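Local coordinates for protein GTP cyclohydrolase 1 type 2 homolog (Staphylococcus aureus subsp. aureus, PDB 3LNL) that is of uncertain function but binds a dinuclear zinc centre and, as a NIF3-family protein with an inserted PII-like domain, assembles into a capped hexameric toroid, at residues M245-N250 with K279-A284; S289-E294 with G308-H313. The protein carries 2 engineered substitutions. All coordinates share one frame; numbering follows the deposited sequence.

Interaction 1: residues M245-N250 with K279-A284; sequences MAEVDN and KIKRIA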
ATOM      1  N   MET B 245     -13.488 -20.414 -24.659  1.00 12.38           N
ATOM      2  CA  MET B 245     -14.435 -19.918 -25.655  1.00 12.14           C
ATOM      3  C   MET B 245     -14.860 -21.129 -26.423  1.00 13.27           C
ATOM      4  O   MET B 245     -14.019 -21.943 -26.774  1.00 13.85           O
ATOM      5  CB  MET B 245     -13.805 -18.882 -26.630  1.00 12.55           C
ATOM      6  CG  MET B 245     -14.836 -18.154 -27.512  1.00 14.40           C
ATOM      7  SD  MET B 245     -15.748 -16.832 -26.602  1.00 18.38           S
ATOM      8  CE  MET B 245     -14.388 -15.637 -26.336  1.00 12.64           C
ATOM      9  N   ALA B 246     -16.148 -21.228 -26.747  1.00 13.61           N
ATOM     10  CA  ALA B 246     -16.658 -22.309 -27.552  1.00 13.54           C
ATOM     11  C   ALA B 246     -17.882 -21.812 -28.343  1.00 14.43           C
ATOM     12  O   ALA B 246     -18.258 -20.641 -28.233  1.00 14.53           O
ATOM     13  CB  ALA B 246     -17.039 -23.460 -26.651  1.00 13.50           C
ATOM     14  N   GLU B 247     -18.485 -22.699 -29.134  1.00 14.76           N
ATOM     15  CA  GLU B 247     -19.686 -22.361 -29.902  1.00 15.88           C
ATOM     16  C   GLU B 247     -20.756 -23.426 -29.813  1.00 15.52           C
ATOM     17  O   GLU B 247     -20.468 -24.624 -29.595  1.00 15.12           O
ATOM     18  CB  GLU B 247     -19.417 -22.045 -31.400  1.00 16.18           C
ATOM     19  CG  GLU B 247     -18.050 -22.071 -31.868  1.00 20.99           C
ATOM     20  CD  GLU B 247     -17.972 -22.002 -33.386  1.00 24.27           C
ATOM     21  OE1 GLU B 247     -18.305 -20.945 -33.984  1.00 30.13           O
ATOM     22  OE2 GLU B 247     -17.663 -23.040 -33.993  1.00 28.84           O
ATOM     23  N   VAL B 248     -21.995 -22.976 -29.985  1.00 15.48           N
ATOM     24  CA  VAL B 248     -23.121 -23.891 -30.144  1.00 15.61           C
ATOM     25  C   VAL B 248     -23.035 -24.404 -31.548  1.00 16.71           C
ATOM     26  O   VAL B 248     -22.412 -23.754 -32.415  1.00 13.56           O
ATOM     27  CB  VAL B 248     -24.483 -23.241 -29.859  1.00 15.75           C
ATOM     28  CG1 VAL B 248     -24.621 -23.042 -28.365  1.00 15.90           C
ATOM     29  CG2 VAL B 248     -24.647 -21.904 -30.593  1.00 14.70           C
ATOM     30  N   ASP B 249     -23.550 -25.622 -31.727  1.00 18.61           N
ATOM     31  CA  ASP B 249     -23.618 -26.266 -33.034  1.00 21.31           C
ATOM     32  C   ASP B 249     -24.339 -25.361 -34.008  1.00 21.61           C
ATOM     33  O   ASP B 249     -23.852 -25.108 -35.122  1.00 21.34           O
ATOM     34  CB  ASP B 249     -24.419 -27.575 -32.936  1.00 22.74           C
ATOM     35  CG  ASP B 249     -23.634 -28.699 -32.273  1.00 29.43           C
ATOM     36  OD1 ASP B 249     -24.255 -29.615 -31.667  1.00 35.99           O
ATOM     37  OD2 ASP B 249     -22.383 -28.675 -32.369  1.00 38.26           O
ATOM     38  N   ASN B 250     -25.506 -24.889 -33.557  1.00 21.15           N
ATOM     39  CA  ASN B 250     -26.420 -24.051 -34.346  1.00 22.78           C
ATOM     40  C   ASN B 250     -26.714 -22.773 -33.566  1.00 21.35           C
ATOM     41  O   ASN B 250     -27.120 -22.891 -32.455  1.00 22.78           O
ATOM     42  CB  ASN B 250     -27.729 -24.839 -34.566  1.00 22.84           C
ATOM     43  CG  ASN B 250     -27.505 -26.132 -35.333  1.00 25.33           C
ATOM     44  OD1 ASN B 250     -27.133 -26.085 -36.487  1.00 25.94           O
ATOM     45  ND2 ASN B 250     -27.690 -27.279 -34.683  1.00 28.66           N
ATOM     46  N   LYS B 279     -29.421 -13.461 -30.590  1.00 13.03           N
ATOM     47  CA  LYS B 279     -28.795 -14.600 -31.217  1.00 14.62           C
ATOM     48  C   LYS B 279     -27.396 -14.837 -30.636  1.00 15.51           C
ATOM     49  O   LYS B 279     -26.607 -13.911 -30.578  1.00 17.79           O
ATOM     50  CB  LYS B 279     -28.636 -14.369 -32.673  1.00 14.20           C
ATOM     51  CG  LYS B 279     -29.916 -13.966 -33.354  1.00 17.92           C
ATOM     52  CD  LYS B 279     -30.769 -15.119 -33.614  1.00 19.87           C
ATOM     53  CE  LYS B 279     -31.647 -14.879 -34.859  1.00 20.95           C
ATOM     54  NZ  LYS B 279     -32.888 -15.630 -34.562  1.00 18.54           N
ATOM     55  N   ILE B 280     -27.110 -16.080 -30.300  1.00 14.72           N
ATOM     56  CA  ILE B 280     -25.941 -16.499 -29.565  1.00 15.43           C
ATOM     57  C   ILE B 280     -25.231 -17.510 -30.455  1.00 14.40           C
ATOM     58  O   ILE B 280     -25.850 -18.451 -30.896  1.00 14.24           O
ATOM     59  CB  ILE B 280     -26.400 -17.256 -28.252  1.00 15.06           C
ATOM     60  CG1 ILE B 280     -26.911 -16.282 -27.191  1.00 20.08           C
ATOM     61  CG2 ILE B 280     -25.314 -18.040 -27.599  1.00 18.45           C
ATOM     62  CD1 ILE B 280     -26.307 -14.873 -27.272  1.00 15.53           C
ATOM     63  N   LYS B 281     -23.936 -17.347 -30.684  1.00 15.09           N
ATOM     64  CA  LYS B 281     -23.144 -18.411 -31.295  1.00 15.80           C
ATOM     65  C   LYS B 281     -21.902 -18.780 -30.482  1.00 15.62           C
ATOM     66  O   LYS B 281     -21.624 -19.983 -30.281  1.00 15.74           O
ATOM     67  CB  LYS B 281     -22.722 -17.981 -32.688  1.00 16.22           C
ATOM     68  CG  LYS B 281     -21.759 -18.917 -33.327  1.00 21.56           C
ATOM     69  CD  LYS B 281     -22.443 -20.224 -33.737  1.00 25.51           C
ATOM     70  CE  LYS B 281     -21.489 -21.080 -34.504  1.00 25.43           C
ATOM     71  NZ  LYS B 281     -22.127 -22.375 -34.684  1.00 26.85           N
ATOM     72  N   ARG B 282     -21.128 -17.766 -30.103  1.00 14.59           N
ATOM     73  CA  ARG B 282     -19.915 -17.949 -29.346  1.00 15.05           C
ATOM     74  C   ARG B 282     -20.145 -17.658 -27.858  1.00 14.37           C
ATOM     75  O   ARG B 282     -20.714 -16.640 -27.492  1.00 15.19           O
ATOM     76  CB  ARG B 282     -18.788 -17.072 -29.906  1.00 15.46           C
ATOM     77  CG  ARG B 282     -18.619 -17.225 -31.389  1.00 19.43           C
ATOM     78  CD  ARG B 282     -17.509 -16.347 -31.958  1.00 23.61           C
ATOM     79  NE  ARG B 282     -16.241 -16.797 -31.406  1.00 27.68           N
ATOM     80  CZ  ARG B 282     -15.106 -16.123 -31.491  1.00 32.18           C
ATOM     81  NH1 ARG B 282     -15.068 -14.942 -32.107  1.00 33.20           N
ATOM     82  NH2 ARG B 282     -14.000 -16.643 -30.963  1.00 33.37           N
ATOM     83  N   ILE B 283     -19.642 -18.557 -27.021  1.00 12.70           N
ATOM     84  CA  ILE B 283     -19.897 -18.619 -25.610  1.00 11.67           C
ATOM     85  C   ILE B 283     -18.570 -18.597 -24.848  1.00 12.33           C
ATOM     86  O   ILE B 283     -17.692 -19.386 -25.113  1.00 11.25           O
ATOM     87  CB  ILE B 283     -20.661 -19.923 -25.337  1.00 11.43           C
ATOM     88  CG1 ILE B 283     -22.019 -19.881 -26.150  1.00 14.49           C
ATOM     89  CG2 ILE B 283     -20.973 -20.080 -23.834  1.00 10.89           C
ATOM     90  CD1 ILE B 283     -22.324 -21.123 -26.770  1.00 17.75           C
ATOM     91  N   ALA B 284     -18.408 -17.668 -23.909  1.00 12.39           N
ATOM     92  CA  ALA B 284     -17.266 -17.707 -22.998  1.00 12.11           C
ATOM     93  C   ALA B 284     -17.783 -18.285 -21.675  1.00 11.95           C
ATOM     94  O   ALA B 284     -18.871 -17.900 -21.225  1.00 13.55           O
ATOM     95  CB  ALA B 284     -16.713 -16.304 -22.793  1.00 10.97           C
TER
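K281, M245 and I283 bury the largest areas in this antiparallel pairing of 245-248 with 279-284. The backbone frame is the reciprocal bond pair between A246 and I283, with the I283 N to A246 O bond at 2.8 Å coming from above the carbonyl plane. One more bond, V248 N to K281 O at 3.0 Å, extends it. K281 grips its partner twice, since its side chain also reaches across: CG stands anti to the backbone N, a bend at chi2 (72°) turns the chain, and beyond it the chain runs extended. K281 NZ thereby hydrogen-bonds V248 O in the carbonyl plane at 2.7 Å, so a main-chain oxygen rather than a carboxylate takes the ammonium. E247 crosses this lysine obliquely, its OE1 3.2 Å from K281 CE, but the charges stay beyond salt-bridge range and E247 OE2 is hydrogen-bonded to N124 ND2. M245 folds on the same face as E247 and R282; with CG anti to the backbone N and bends at chi2 and chi3, SD curls over the neighbouring strand, 3.5 Å from I283 O and 4.0 Å from A284 CB. On the opposite face I283 points CD1 at V248 CG1, a tight 3.4 Å contact between side chains crossing at about a right angle. The pairing makes strand 240-253 a neighbour of 279-285 in the mixed sheet: strand 304-307 runs parallel along the far side of 279-285, strand 125-142 flanks 240-253, and helix 254-264 packs F257 onto V248 and I283.

Interaction 2: residues S289-E294 with G308-H313; sequences SGIGYE and GDIKHH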
ATOM      1  N   SER B 289     -17.097 -18.176 -10.021  1.00 14.97           N
ATOM      2  CA  SER B 289     -17.416 -16.754  -9.854  1.00 16.75           C
ATOM      3  C   SER B 289     -16.475 -15.981 -10.774  1.00 16.20           C
ATOM      4  O   SER B 289     -15.382 -15.587 -10.346  1.00 16.06           O
ATOM      5  CB  SER B 289     -17.193 -16.290  -8.420  1.00 17.57           C
ATOM      6  OG  SER B 289     -17.586 -14.898  -8.300  1.00 18.34           O
ATOM      7  N   GLY B 290     -16.883 -15.782 -12.020  1.00 14.73           N
ATOM      8  CA  GLY B 290     -15.995 -15.143 -13.027  1.00 13.90           C
ATOM      9  C   GLY B 290     -16.314 -13.737 -13.421  1.00 13.87           C
ATOM     10  O   GLY B 290     -15.728 -13.197 -14.360  1.00 13.31           O
ATOM     11  N   ILE B 291     -17.233 -13.111 -12.686  1.00 13.97           N
ATOM     12  CA  ILE B 291     -17.571 -11.745 -12.984  1.00 14.63           C
ATOM     13  C   ILE B 291     -16.295 -10.934 -12.756  1.00 14.83           C
ATOM     14  O   ILE B 291     -15.554 -11.193 -11.800  1.00 14.50           O
ATOM     15  CB  ILE B 291     -18.794 -11.206 -12.185  1.00 15.08           C
ATOM     16  CG1 ILE B 291     -20.088 -11.855 -12.679  1.00 14.64           C
ATOM     17  CG2 ILE B 291     -18.868  -9.667 -12.300  1.00 13.20           C
ATOM     18  CD1 ILE B 291     -20.490 -11.442 -14.154  1.00 12.12           C
ATOM     19  N   GLY B 292     -16.040  -9.989 -13.670  1.00 13.80           N
ATOM     20  CA  GLY B 292     -14.769  -9.300 -13.772  1.00 14.09           C
ATOM     21  C   GLY B 292     -14.180  -9.589 -15.149  1.00 13.73           C
ATOM     22  O   GLY B 292     -13.437  -8.776 -15.654  1.00 13.91           O
ATOM     23  N   TYR B 293     -14.550 -10.712 -15.763  1.00 13.09           N
ATOM     24  CA  TYR B 293     -14.008 -11.116 -17.098  1.00 13.75           C
ATOM     25  C   TYR B 293     -14.985 -10.920 -18.239  1.00 13.39           C
ATOM     26  O   TYR B 293     -14.622 -11.149 -19.397  1.00 13.05           O
ATOM     27  CB  TYR B 293     -13.537 -12.600 -17.090  1.00 13.85           C
ATOM     28  CG  TYR B 293     -12.298 -12.822 -16.285  1.00 13.39           C
ATOM     29  CD1 TYR B 293     -12.371 -13.125 -14.942  1.00 15.34           C
ATOM     30  CD2 TYR B 293     -11.043 -12.747 -16.878  1.00 15.62           C
ATOM     31  CE1 TYR B 293     -11.190 -13.338 -14.175  1.00 17.88           C
ATOM     32  CE2 TYR B 293      -9.878 -12.961 -16.140  1.00 16.96           C
ATOM     33  CZ  TYR B 293      -9.975 -13.260 -14.799  1.00 18.00           C
ATOM     34  OH  TYR B 293      -8.853 -13.462 -14.081  1.00 19.99           O
ATOM     35  N   GLU B 294     -16.203 -10.462 -17.941  1.00 13.38           N
ATOM     36  CA  GLU B 294     -17.254 -10.423 -18.979  1.00 13.07           C
ATOM     37  C   GLU B 294     -16.979  -9.443 -20.103  1.00 13.30           C
ATOM     38  O   GLU B 294     -17.272  -9.742 -21.278  1.00 11.80           O
ATOM     39  CB  GLU B 294     -18.663 -10.217 -18.394  1.00 13.70           C
ATOM     40  CG  GLU B 294     -18.986  -8.895 -17.667  1.00 13.77           C
ATOM     41  CD  GLU B 294     -18.508  -8.844 -16.210  1.00 13.10           C
ATOM     42  OE1 GLU B 294     -17.608  -9.646 -15.845  1.00 13.85           O
ATOM     43  OE2 GLU B 294     -19.015  -7.968 -15.441  1.00 15.15           O
ATOM     44  N   GLY B 308     -21.068 -18.106 -12.604  1.00 13.07           N
ATOM     45  CA  GLY B 308     -21.916 -18.182 -11.407  1.00 12.52           C
ATOM     46  C   GLY B 308     -21.757 -16.987 -10.518  1.00 12.36           C
ATOM     47  O   GLY B 308     -20.931 -16.109 -10.803  1.00 12.91           O
ATOM     48  N   ASP B 309     -22.573 -16.943  -9.450  1.00 14.12           N
ATOM     49  CA  ASP B 309     -22.537 -15.920  -8.377  1.00 13.11           C
ATOM     50  C   ASP B 309     -22.671 -14.496  -8.952  1.00 13.71           C
ATOM     51  O   ASP B 309     -21.992 -13.592  -8.499  1.00 14.17           O
ATOM     52  CB  ASP B 309     -21.210 -15.980  -7.571  1.00 13.97           C
ATOM     53  CG  ASP B 309     -21.162 -17.078  -6.502  1.00 12.53           C
ATOM     54  OD1 ASP B 309     -22.188 -17.630  -6.114  1.00 12.71           O
ATOM     55  OD2 ASP B 309     -20.030 -17.373  -6.002  1.00 13.47           O
ATOM     56  N   ILE B 310     -23.539 -14.290  -9.945  1.00 13.42           N
ATOM     57  CA  ILE B 310     -23.720 -12.941 -10.503  1.00 12.19           C
ATOM     58  C   ILE B 310     -24.602 -12.115  -9.557  1.00 13.05           C
ATOM     59  O   ILE B 310     -25.658 -12.587  -9.088  1.00 14.07           O
ATOM     60  CB  ILE B 310     -24.302 -12.958 -11.916  1.00 12.49           C
ATOM     61  CG1 ILE B 310     -23.467 -13.910 -12.805  1.00  9.81           C
ATOM     62  CG2 ILE B 310     -24.338 -11.529 -12.466  1.00  9.48           C
ATOM     63  CD1 ILE B 310     -23.877 -14.005 -14.271  1.00 10.37           C
ATOM     64  N   LYS B 311     -24.119 -10.934  -9.216  1.00 12.28           N
ATOM     65  CA  LYS B 311     -24.832  -9.999  -8.359  1.00 13.28           C
ATOM     66  C   LYS B 311     -25.528  -8.873  -9.136  1.00 13.75           C
ATOM     67  O   LYS B 311     -25.174  -8.558 -10.281  1.00 12.74           O
ATOM     68  CB  LYS B 311     -23.883  -9.403  -7.339  1.00 14.44           C
ATOM     69  CG  LYS B 311     -23.363 -10.521  -6.395  1.00 17.95           C
ATOM     70  CD  LYS B 311     -22.513 -10.032  -5.270  1.00 24.53           C
ATOM     71  CE  LYS B 311     -21.492  -9.029  -5.754  1.00 30.79           C
ATOM     72  NZ  LYS B 311     -20.642  -8.566  -4.591  1.00 32.86           N
ATOM     73  N   HIS B 312     -26.556  -8.316  -8.496  1.00 12.40           N
ATOM     74  CA  HIS B 312     -27.417  -7.281  -9.092  1.00 12.21           C
ATOM     75  C   HIS B 312     -26.697  -6.196  -9.849  1.00 11.86           C
ATOM     76  O   HIS B 312     -26.975  -5.977 -11.018  1.00 12.00           O
ATOM     77  CB  HIS B 312     -28.259  -6.637  -7.980  1.00 11.87           C
ATOM     78  CG  HIS B 312     -29.133  -5.537  -8.454  1.00 11.39           C
ATOM     79  ND1 HIS B 312     -30.267  -5.761  -9.197  1.00 10.09           N
ATOM     80  CD2 HIS B 312     -29.003  -4.182  -8.344  1.00 11.71           C
ATOM     81  CE1 HIS B 312     -30.830  -4.593  -9.488  1.00 13.62           C
ATOM     82  NE2 HIS B 312     -30.076  -3.616  -8.993  1.00 10.39           N
ATOM     83  N   HIS B 313     -25.802  -5.466  -9.171  1.00 11.29           N
ATOM     84  CA  HIS B 313     -25.205  -4.297  -9.784  1.00 12.60           C
ATOM     85  C   HIS B 313     -24.313  -4.684 -10.957  1.00 12.70           C
ATOM     86  O   HIS B 313     -24.228  -3.943 -11.932  1.00 11.76           O
ATOM     87  CB  HIS B 313     -24.453  -3.431  -8.768  1.00 12.70           C
ATOM     88  CG  HIS B 313     -25.369  -2.602  -7.930  1.00 13.59           C
ATOM     89  ND1 HIS B 313     -26.048  -1.512  -8.433  1.00 14.89           N
ATOM     90  CD2 HIS B 313     -25.769  -2.746  -6.644  1.00 13.58           C
ATOM     91  CE1 HIS B 313     -26.817  -1.011  -7.477  1.00 16.97           C
ATOM     92  NE2 HIS B 313     -26.646  -1.729  -6.376  1.00 14.55           N
TER
HETATM   93  O   HOH W   1     -19.056 -14.001 -10.356  1.00 14.79           O
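Water-mediated polarity, one aliphatic contact and a set of internal turn bonds make up this meeting of two loops, which share no direct hydrogen bond. The bridge is a water 2.7 Å from S289 OG; this water accepts from I291 N and donates to G308 O at 2.9 Å. S289 holds OG anti to its backbone N (chi1 -177°), which sets the hydroxyl beside that water and 3.9 Å from D309 CB. The apolar part is I291 meeting I310: CG1 touches CG1 at 4.0 Å, with CD1 of I291 alongside the same carbon and the two chains crossing at about a right angle. Within 289-294 the backbone closes a type II beta turn from G290 to Y293. G292, in the backbone conformation that favours glycine, gives its N-H to E294 OE1 at 2.7 Å, received on the syn lone pair. D309, at the other loop's polar end, leans toward S289, and its OD2 is hydrogen-bonded to ND1 of H330 of the same chain, while OD1 takes the backbone N of H312 of a neighbouring subunit. H330 is a zinc ligand in this structure, so D309 is a second-shell residue that probably helps to fix the rotation of a first-shell imidazole and may make it more electron-rich. S289 N is hydrogen-bonded to a buffer molecule probably left from crystallisation. The contact thus joins the loops through solvent and a small aliphatic patch at the edge of the metal site, and its carboxylate ties that site to the subunit interface.

In the fold
Both interactions belong to the same chain's NIF3 portion and follow one another in sequence, centres about 19 Å apart and without touching. Strand 279-285 enters interaction 1, and the loop after it supplies 289-294 of interaction 2; strand 304-307 borders the first contact and leads into 308-313 of the second. Interaction 1 is sheet pairing, made by direct backbone bonds and one tight apolar pair, partly buried, away from the metal sites and untouched by other subunits. Interaction 2, less than half as large in buried surface and also partly buried, relies on water, borders the zinc site and reaches a neighbouring subunit.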